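Local coordinates for protein ribulose bisphosphate carboxylase (Hyperthermus butylicus DSM 5456, PDB 6HUN) that probably catalyses the magnesium-dependent addition of carbon dioxide and water to ribulose 1,5-bisphosphate, yielding two molecules of 3-phosphoglycerate, as a homodimeric archaeal Rubisco, at residues E206-Q211 / E217-E222; L172-K177 / Y192-G197; A64-G69 / V103-E108. All coordinates share one frame; numbering follows the deposited sequence.

Contact 1: E206-Q211 / E217-E222; sequences ENFASQ and EARLKE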
loop_
_atom_site.group_PDB
_atom_site.type_symbol
_atom_site.label_atom_id
_atom_site.label_comp_id
_atom_site.label_asym_id
_atom_site.label_seq_id
_atom_site.Cartn_x
_atom_site.Cartn_y
_atom_site.Cartn_z
ATOM N N GLU A 206 5.939 8.390 12.988
ATOM C CA GLU A 206 5.063 7.963 11.896
ATOM C C GLU A 206 3.614 7.785 12.321
ATOM O O GLU A 206 2.712 7.880 11.471
ATOM C CB GLU A 206 5.600 6.659 11.277
ATOM C CG GLU A 206 5.379 5.422 12.127
ATOM C CD GLU A 206 6.302 5.333 13.320
ATOM O OE1 GLU A 206 5.966 4.560 14.255
ATOM O OE2 GLU A 206 7.354 6.034 13.333
ATOM N N ASN A 207 3.342 7.549 13.581
ATOM C CA ASN A 207 1.956 7.295 13.955
ATOM C C ASN A 207 1.351 8.491 14.654
ATOM O O ASN A 207 0.253 8.408 15.201
ATOM C CB ASN A 207 1.817 5.986 14.774
ATOM C CG ASN A 207 2.482 6.042 16.113
ATOM O OD1 ASN A 207 3.232 6.958 16.388
ATOM N ND2 ASN A 207 2.180 5.077 16.982
ATOM N N PHE A 208 2.042 9.628 14.622
ATOM C CA PHE A 208 1.450 10.866 15.119
ATOM C C PHE A 208 0.582 11.412 14.001
ATOM O O PHE A 208 0.999 11.404 12.837
ATOM C CB PHE A 208 2.531 11.855 15.491
ATOM C CG PHE A 208 2.194 12.698 16.672
ATOM C CD1 PHE A 208 0.901 12.704 17.201
ATOM C CD2 PHE A 208 3.151 13.523 17.240
ATOM C CE1 PHE A 208 0.553 13.496 18.283
ATOM C CE2 PHE A 208 2.817 14.321 18.321
ATOM C CZ PHE A 208 1.500 14.308 18.845
ATOM N N ALA A 209 -0.662 11.776 14.323
ATOM C CA ALA A 209 -1.559 12.324 13.313
ATOM C C ALA A 209 -2.347 13.443 13.981
ATOM O O ALA A 209 -1.775 14.496 14.303
ATOM C CB ALA A 209 -2.494 11.245 12.730
ATOM N N SER A 210 -3.631 13.227 14.261
ATOM C CA SER A 210 -4.366 14.181 15.054
ATOM C C SER A 210 -5.250 13.485 16.075
ATOM O O SER A 210 -6.451 13.729 16.152
ATOM C CB SER A 210 -5.204 15.131 14.197
ATOM O OG SER A 210 -5.655 16.247 14.983
ATOM N N GLN A 211 -4.647 12.647 16.911
ATOM C CA GLN A 211 -5.373 12.026 18.012
ATOM C C GLN A 211 -5.893 13.068 19.002
ATOM O O GLN A 211 -5.345 14.169 19.105
ATOM C CB GLN A 211 -4.464 11.041 18.736
ATOM C CG GLN A 211 -4.079 9.823 17.878
ATOM C CD GLN A 211 -2.751 9.983 17.133
ATOM O OE1 GLN A 211 -2.380 11.073 16.715
ATOM N NE2 GLN A 211 -2.033 8.881 16.978
ATOM N N GLU A 217 -3.572 20.863 15.068
ATOM C CA GLU A 217 -3.431 22.317 15.074
ATOM C C GLU A 217 -2.819 22.803 16.377
ATOM O O GLU A 217 -1.924 23.657 16.373
ATOM C CB GLU A 217 -4.780 22.991 14.816
ATOM C CG GLU A 217 -4.723 24.494 15.151
ATOM C CD GLU A 217 -5.491 25.398 14.199
ATOM O OE1 GLU A 217 -6.440 24.916 13.543
ATOM O OE2 GLU A 217 -5.165 26.611 14.146
ATOM N N ALA A 218 -3.297 22.287 17.509
ATOM C CA ALA A 218 -2.771 22.744 18.786
ATOM C C ALA A 218 -1.313 22.325 18.949
ATOM O O ALA A 218 -0.520 23.073 19.512
ATOM C CB ALA A 218 -3.645 22.225 19.932
ATOM N N ARG A 219 -0.941 21.162 18.428
ATOM C CA ARG A 219 0.454 20.707 18.454
ATOM C C ARG A 219 1.355 21.577 17.572
ATOM O O ARG A 219 2.426 22.046 18.019
ATOM C CB ARG A 219 0.517 19.244 17.994
ATOM C CG ARG A 219 1.912 18.741 17.767
ATOM C CD ARG A 219 1.881 17.218 17.630
ATOM N NE ARG A 219 1.856 16.748 16.254
ATOM C CZ ARG A 219 0.818 16.132 15.704
ATOM N NH1 ARG A 219 -0.288 15.942 16.418
ATOM N NH2 ARG A 219 0.891 15.724 14.447
ATOM N N LEU A 220 0.891 21.874 16.355
ATOM C CA LEU A 220 1.632 22.713 15.416
ATOM C C LEU A 220 1.879 24.122 15.974
ATOM O O LEU A 220 2.982 24.656 15.849
ATOM C CB LEU A 220 0.859 22.792 14.100
ATOM C CG LEU A 220 1.382 23.691 12.989
ATOM C CD1 LEU A 220 2.783 23.209 12.639
ATOM C CD2 LEU A 220 0.420 23.756 11.759
ATOM N N LYS A 221 0.863 24.749 16.557
ATOM C CA LYS A 221 1.083 26.047 17.206
ATOM C C LYS A 221 2.202 25.976 18.245
ATOM O O LYS A 221 3.075 26.854 18.302
ATOM C CB LYS A 221 -0.202 26.511 17.881
ATOM C CG LYS A 221 -1.406 26.669 16.961
ATOM C CD LYS A 221 -2.650 27.136 17.736
ATOM C CE LYS A 221 -2.551 28.606 18.142
ATOM N NZ LYS A 221 -1.635 28.862 19.304
ATOM N N GLU A 222 2.160 24.971 19.124
ATOM C CA GLU A 222 3.161 24.881 20.183
ATOM C C GLU A 222 4.563 24.628 19.634
ATOM O O GLU A 222 5.549 25.113 20.210
ATOM C CB GLU A 222 2.791 23.797 21.185
ATOM C CG GLU A 222 1.615 24.121 22.062
ATOM C CD GLU A 222 1.864 25.352 22.880
ATOM O OE1 GLU A 222 2.855 25.366 23.667
ATOM O OE2 GLU A 222 1.084 26.319 22.717
#
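The guanidinium of Arg219 lies flat on one face of the Phe208 ring, with the two centres 3.5 Å apart and the planes inclined by 21°. Its CZ sits 3° off the ring normal, which meets the definition of a cation-pi contact over the face and not at the rim. In the plane of the phenyl ring, at its edge, lies OE1 of Gln211; in the plane of the guanidinium, at its outer edge, lies the backbone oxygen of Ala209. That oxygen is gripped end-on by both terminal nitrogens. Arg219 NH2 reaches Ala209 O at 2.9 Å, in the carbonyl plane on a lone pair. Arg219 NH1 reaches Ala209 O at 3.0 Å, tilted out of that plane. With CG anti to the backbone N (chi1 171°), the arginine leaves the helix toward the loop, and a bend at chi3 turns its flat end onto the ring.

The loop is braced from within by the Gln211 amide, whose NE2 donates to Asn207 O while its OE1 accepts from Ala209 N. Asp204 forms a salt bridge with Arg219 NH2, and Tyr240 OH takes the bond from NE. Asn207 of this loop also bonds to Asn117 of the second subunit.

Through Arg219, helix 216-234 holds the loop that carries Asp205 and Glu206, predicted magnesium ligands. Were this arginine replaced by an alanine, Asp204 would probably lose this charge partner, Ala209 O both of these donors and one face of Phe208 its cover. The carboxylate of Asp204 probably offsets the buried positive charge, while the carbonyl and the ring face together fix the rotation of the guanidinium.

Contact 2: L172-K177 / Y192-G197; sequences LATVPK and YEILIG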
loop_
_atom_site.group_PDB
_atom_site.type_symbol
_atom_site.label_atom_id
_atom_site.label_comp_id
_atom_site.label_asym_id
_atom_site.label_seq_id
_atom_site.Cartn_x
_atom_site.Cartn_y
_atom_site.Cartn_z
ATOM N N LEU A 172 20.502 17.484 10.474
ATOM C CA LEU A 172 20.167 16.658 11.627
ATOM C C LEU A 172 18.686 16.749 11.985
ATOM O O LEU A 172 18.112 17.841 12.011
ATOM C CB LEU A 172 20.999 17.077 12.831
ATOM C CG LEU A 172 22.501 17.067 12.457
ATOM C CD1 LEU A 172 23.313 17.844 13.483
ATOM C CD2 LEU A 172 23.010 15.652 12.264
ATOM N N ALA A 173 18.095 15.601 12.327
ATOM C CA ALA A 173 16.690 15.515 12.733
ATOM C C ALA A 173 16.554 14.665 13.994
ATOM O O ALA A 173 17.356 13.759 14.226
ATOM C CB ALA A 173 15.854 14.913 11.595
ATOM N N THR A 174 15.550 14.969 14.823
ATOM C CA THR A 174 15.256 14.191 16.033
ATOM C C THR A 174 13.755 14.006 16.194
ATOM O O THR A 174 13.018 14.988 16.134
ATOM C CB THR A 174 15.775 14.876 17.298
ATOM O OG1 THR A 174 17.198 14.866 17.271
ATOM C CG2 THR A 174 15.301 14.129 18.569
ATOM N N VAL A 175 13.333 12.772 16.445
ATOM C CA VAL A 175 12.001 12.436 16.959
ATOM C C VAL A 175 12.008 12.401 18.489
ATOM O O VAL A 175 12.852 11.727 19.102
ATOM C CB VAL A 175 11.529 11.086 16.405
ATOM C CG1 VAL A 175 10.094 10.752 16.888
ATOM C CG2 VAL A 175 11.643 11.072 14.898
ATOM N N PRO A 176 11.087 13.112 19.141
ATOM C CA PRO A 176 10.970 13.044 20.602
ATOM C C PRO A 176 10.850 11.621 21.127
ATOM O O PRO A 176 10.421 10.695 20.442
ATOM C CB PRO A 176 9.688 13.836 20.888
ATOM C CG PRO A 176 9.580 14.795 19.752
ATOM C CD PRO A 176 10.171 14.104 18.551
ATOM N N LYS A 177 11.254 11.458 22.374
ATOM C CA LYS A 177 11.014 10.237 23.091
ATOM C C LYS A 177 10.273 10.594 24.370
ATOM O O LYS A 177 10.676 11.537 25.064
ATOM C CB LYS A 177 12.317 9.496 23.418
ATOM C CG LYS A 177 13.045 8.942 22.203
ATOM C CD LYS A 177 14.400 8.314 22.601
ATOM C CE LYS A 177 14.252 6.941 23.311
ATOM N NZ LYS A 177 14.043 5.819 22.344
ATOM N N TYR A 192 11.577 22.643 21.828
ATOM C CA TYR A 192 12.484 23.744 22.114
ATOM C C TYR A 192 13.880 23.252 22.484
ATOM O O TYR A 192 14.883 23.703 21.919
ATOM C CB TYR A 192 11.918 24.587 23.244
ATOM C CG TYR A 192 12.865 25.702 23.650
ATOM C CD1 TYR A 192 13.159 26.736 22.773
ATOM C CD2 TYR A 192 13.446 25.716 24.900
ATOM C CE1 TYR A 192 14.007 27.776 23.144
ATOM C CE2 TYR A 192 14.311 26.754 25.281
ATOM C CZ TYR A 192 14.590 27.772 24.383
ATOM O OH TYR A 192 15.445 28.820 24.725
ATOM N N GLU A 193 13.971 22.340 23.449
ATOM C CA GLU A 193 15.292 21.893 23.896
ATOM C C GLU A 193 16.078 21.252 22.757
ATOM O O GLU A 193 17.297 21.462 22.638
ATOM C CB GLU A 193 15.141 20.909 25.050
ATOM C CG GLU A 193 14.010 21.268 25.974
ATOM C CD GLU A 193 14.206 20.728 27.370
ATOM O OE1 GLU A 193 13.754 19.593 27.631
ATOM O OE2 GLU A 193 14.804 21.444 28.203
ATOM N N ILE A 194 15.390 20.465 21.919
ATOM C CA ILE A 194 16.013 19.822 20.760
ATOM C C ILE A 194 16.619 20.879 19.831
ATOM O O ILE A 194 17.817 20.856 19.535
ATOM C CB ILE A 194 14.979 18.930 20.038
ATOM C CG1 ILE A 194 14.706 17.655 20.859
ATOM C CG2 ILE A 194 15.420 18.535 18.615
ATOM C CD1 ILE A 194 13.363 16.990 20.581
ATOM N N LEU A 195 15.802 21.836 19.368
ATOM C CA LEU A 195 16.304 22.814 18.400
ATOM C C LEU A 195 17.361 23.728 19.004
ATOM O O LEU A 195 18.387 24.006 18.362
ATOM C CB LEU A 195 15.164 23.652 17.866
ATOM C CG LEU A 195 14.010 22.833 17.251
ATOM C CD1 LEU A 195 13.016 23.816 16.735
ATOM C CD2 LEU A 195 14.516 21.961 16.135
ATOM N N ILE A 196 17.110 24.228 20.219
ATOM C CA ILE A 196 18.005 25.198 20.860
ATOM C C ILE A 196 19.455 24.717 20.919
ATOM O O ILE A 196 20.387 25.530 20.877
ATOM C CB ILE A 196 17.476 25.560 22.268
ATOM C CG1 ILE A 196 17.927 26.956 22.656
ATOM C CG2 ILE A 196 17.932 24.545 23.334
ATOM C CD1 ILE A 196 17.210 28.033 21.891
ATOM N N GLY A 197 19.682 23.415 21.005
ATOM C CA GLY A 197 21.063 22.989 21.051
ATOM C C GLY A 197 21.723 22.664 19.727
ATOM O O GLY A 197 22.888 22.271 19.729
#
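Ile194 meets Thr174 and Pro176 through two of its methyl groups, and the path along 192-197 explains why this one residue carries the contact. At the start of the segment, Tyr192 has its ring and OH engaged by helix 216-234, through a cation-pi contact with Arg229 and a hydrogen bond to Glu233.

At Ile194 the CB faces the strand. With CG1 beside the backbone N (chi1 -73°), CG2 lies anti to that N and is set against Thr174, Ile194 CG2 to Thr174 CB being 3.9 Å. The longer branch, extended by a chi2 of 157°, carries CD1 to a second place, where Ile194 CD1 to Thr174 CG2 measures 4.0 Å. The same methyl comes loosely to the proline, Ile194 CD1 to Pro176 CG being 4.5 Å. The two beta-branched side chains cross obliquely, and no hydrogen bond joins the segments; the contact is purely apolar, with 123 Å² buried in all.

Leu195 packs on Ile227 and Ala230 of helix 216-234. The amide of Ile196 closes a helical turn, Ile196 N to Tyr192 O being 2.9 Å, and Gly197 ends the segment outside the helix. Ile199 and Leu409 touch both Thr174 and Ile194, extending the apolar layer.

The closest CA pair, Thr174 and Ile194 at 7.4 Å, places the helix against the barrel wall. This is the first beta-alpha-beta unit of the TIM barrel, strand 171-174, helix 184-196 and strand 201-203, with the predicted proton acceptor Lys177 in the loop just beyond the packed strand.

Contact 3: A64-G69 / V103-E108; sequences AESSVG and VAYPVE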
loop_
_atom_site.group_PDB
_atom_site.type_symbol
_atom_site.label_atom_id
_atom_site.label_comp_id
_atom_site.label_asym_id
_atom_site.label_seq_id
_atom_site.Cartn_x
_atom_site.Cartn_y
_atom_site.Cartn_z
ATOM N N ALA A 64 1.671 -11.237 -19.918
ATOM C CA ALA A 64 0.272 -11.080 -20.333
ATOM C C ALA A 64 -0.557 -10.432 -19.238
ATOM O O ALA A 64 -1.337 -9.507 -19.487
ATOM C CB ALA A 64 -0.328 -12.441 -20.699
ATOM N N GLU A 65 -0.420 -10.925 -18.016
ATOM C CA GLU A 65 -1.258 -10.411 -16.938
ATOM C C GLU A 65 -0.937 -8.953 -16.629
ATOM O O GLU A 65 -1.836 -8.198 -16.238
ATOM C CB GLU A 65 -1.099 -11.291 -15.699
ATOM C CG GLU A 65 -1.792 -10.766 -14.395
ATOM C CD GLU A 65 -3.312 -10.736 -14.471
ATOM O OE1 GLU A 65 -3.924 -9.821 -13.883
ATOM O OE2 GLU A 65 -3.900 -11.623 -15.122
ATOM N N SER A 66 0.328 -8.528 -16.755
ATOM C CA SER A 66 0.679 -7.155 -16.460
ATOM C C SER A 66 0.523 -6.237 -17.671
ATOM O O SER A 66 0.913 -5.077 -17.600
ATOM C CB SER A 66 2.114 -7.070 -15.887
ATOM O OG SER A 66 3.041 -7.627 -16.813
ATOM N N SER A 67 -0.088 -6.715 -18.756
ATOM C CA SER A 67 -0.328 -5.835 -19.901
ATOM C C SER A 67 -1.754 -6.033 -20.429
ATOM O O SER A 67 -2.700 -5.582 -19.783
ATOM C CB SER A 67 0.750 -6.009 -20.991
ATOM O OG SER A 67 0.775 -7.256 -21.662
ATOM N N VAL A 68 -1.925 -6.739 -21.543
ATOM C CA VAL A 68 -3.206 -6.762 -22.268
ATOM C C VAL A 68 -3.995 -8.037 -22.032
ATOM O O VAL A 68 -5.010 -8.245 -22.698
ATOM C CB VAL A 68 -3.003 -6.575 -23.784
ATOM C CG1 VAL A 68 -2.393 -5.237 -24.038
ATOM C CG2 VAL A 68 -2.132 -7.653 -24.307
ATOM N N GLY A 69 -3.550 -8.907 -21.120
ATOM C CA GLY A 69 -4.292 -10.144 -20.937
ATOM C C GLY A 69 -4.260 -11.036 -22.175
ATOM O O GLY A 69 -3.397 -10.944 -23.056
ATOM N N VAL A 103 11.191 -7.939 -18.729
ATOM C CA VAL A 103 9.974 -7.757 -19.505
ATOM C C VAL A 103 9.955 -6.326 -20.007
ATOM O O VAL A 103 10.170 -5.387 -19.237
ATOM C CB VAL A 103 8.703 -8.063 -18.679
ATOM C CG1 VAL A 103 7.427 -7.974 -19.584
ATOM C CG2 VAL A 103 8.804 -9.417 -18.077
ATOM N N ALA A 104 9.709 -6.163 -21.301
ATOM C CA ALA A 104 9.604 -4.855 -21.919
ATOM C C ALA A 104 8.131 -4.512 -22.153
ATOM O O ALA A 104 7.346 -5.362 -22.612
ATOM C CB ALA A 104 10.389 -4.837 -23.260
ATOM N N TYR A 105 7.774 -3.256 -21.852
ATOM C CA TYR A 105 6.390 -2.740 -21.849
ATOM C C TYR A 105 6.294 -1.494 -22.717
ATOM O O TYR A 105 6.943 -0.479 -22.401
ATOM C CB TYR A 105 5.903 -2.339 -20.438
ATOM C CG TYR A 105 5.783 -3.469 -19.448
ATOM C CD1 TYR A 105 6.867 -3.862 -18.707
ATOM C CD2 TYR A 105 4.580 -4.148 -19.267
ATOM C CE1 TYR A 105 6.794 -4.897 -17.831
ATOM C CE2 TYR A 105 4.482 -5.210 -18.370
ATOM C CZ TYR A 105 5.607 -5.564 -17.631
ATOM O OH TYR A 105 5.540 -6.614 -16.737
ATOM N N PRO A 106 5.392 -1.454 -23.697
ATOM C CA PRO A 106 5.140 -0.197 -24.426
ATOM C C PRO A 106 4.610 0.897 -23.512
ATOM O O PRO A 106 3.782 0.646 -22.639
ATOM C CB PRO A 106 4.080 -0.600 -25.456
ATOM C CG PRO A 106 3.953 -2.088 -25.375
ATOM C CD PRO A 106 4.411 -2.494 -24.022
ATOM N N VAL A 107 5.112 2.123 -23.692
ATOM C CA VAL A 107 4.751 3.197 -22.753
ATOM C C VAL A 107 3.268 3.557 -22.834
ATOM O O VAL A 107 2.696 4.087 -21.872
ATOM C CB VAL A 107 5.633 4.447 -22.972
ATOM C CG1 VAL A 107 5.176 5.589 -22.095
ATOM C CG2 VAL A 107 7.063 4.172 -22.589
ATOM N N GLU A 108 2.615 3.256 -23.952
ATOM C CA GLU A 108 1.186 3.510 -24.088
ATOM C C GLU A 108 0.336 2.666 -23.137
ATOM O O GLU A 108 -0.869 2.919 -23.018
ATOM C CB GLU A 108 0.756 3.255 -25.544
ATOM C CG GLU A 108 1.363 4.210 -26.554
ATOM C CD GLU A 108 2.826 3.916 -26.891
ATOM O OE1 GLU A 108 3.470 4.796 -27.525
ATOM O OE2 GLU A 108 3.342 2.826 -26.527
#
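Ser66 OG stands between its backbone N and carbonyl carbon (chi1 58°), while Tyr105 holds CG anti to its carbonyl carbon (chi1 -65°); these two choices bring hydroxyl to hydroxyl. Tyr105 OH donates to Ser66 OG across 2.7 Å, and that oxygen lies in the plane of the phenol, at the ring edge. It also stands beside the ring carbon, Ser66 OG to Tyr105 CE2 being 3.2 Å, so the serine meets the phenol along one flank and covers no face. Behind it, Ser66 CB comes to 3.6 Å from Tyr105 OH.

Ser66 is the first residue to leave helical geometry after helix 55-65. The turn is closed by Ser67 N and Gly69 N, which reach Ala64 O from opposite faces of its plane. Tyr105, on strand 99-105, rests against Ala43 and Phe45 of strand 41-49, and Ser67 O bonds to Asn207 of the second subunit.

Ser66 OG, which accepts from Tyr105, is also hydrogen-bonded to Ile62 O, so hydroxyl, hydroxyl and carbonyl form a short chain of bonds inside the N-terminal domain. Ser66 O, by contrast, is buried with no partner in the model, which probably carries an energetic cost.

How the contacts relate
From the N terminus, contact 3 comes first, closing the 33 residues between 64-69 and 103-108 and tying the end of helix 55-65 to strand 99-105 of the N-terminal domain. In the catalytic barrel, contact 2 closes 14 residues between 172-177 and 192-197, then contact 1 closes only five between 206-211 and 217-222. The three follow in series, none nesting or crossing. Contact 2 packs helix 184-196 on its strand, and contact 1, centred about 16 Å away, ties the loop after strand 201-203 to helix 216-234. Contact 3 lies about 43 Å from contact 1, centre to centre, but across the dimer interface 64-69 of one subunit meets 206-211 of the other.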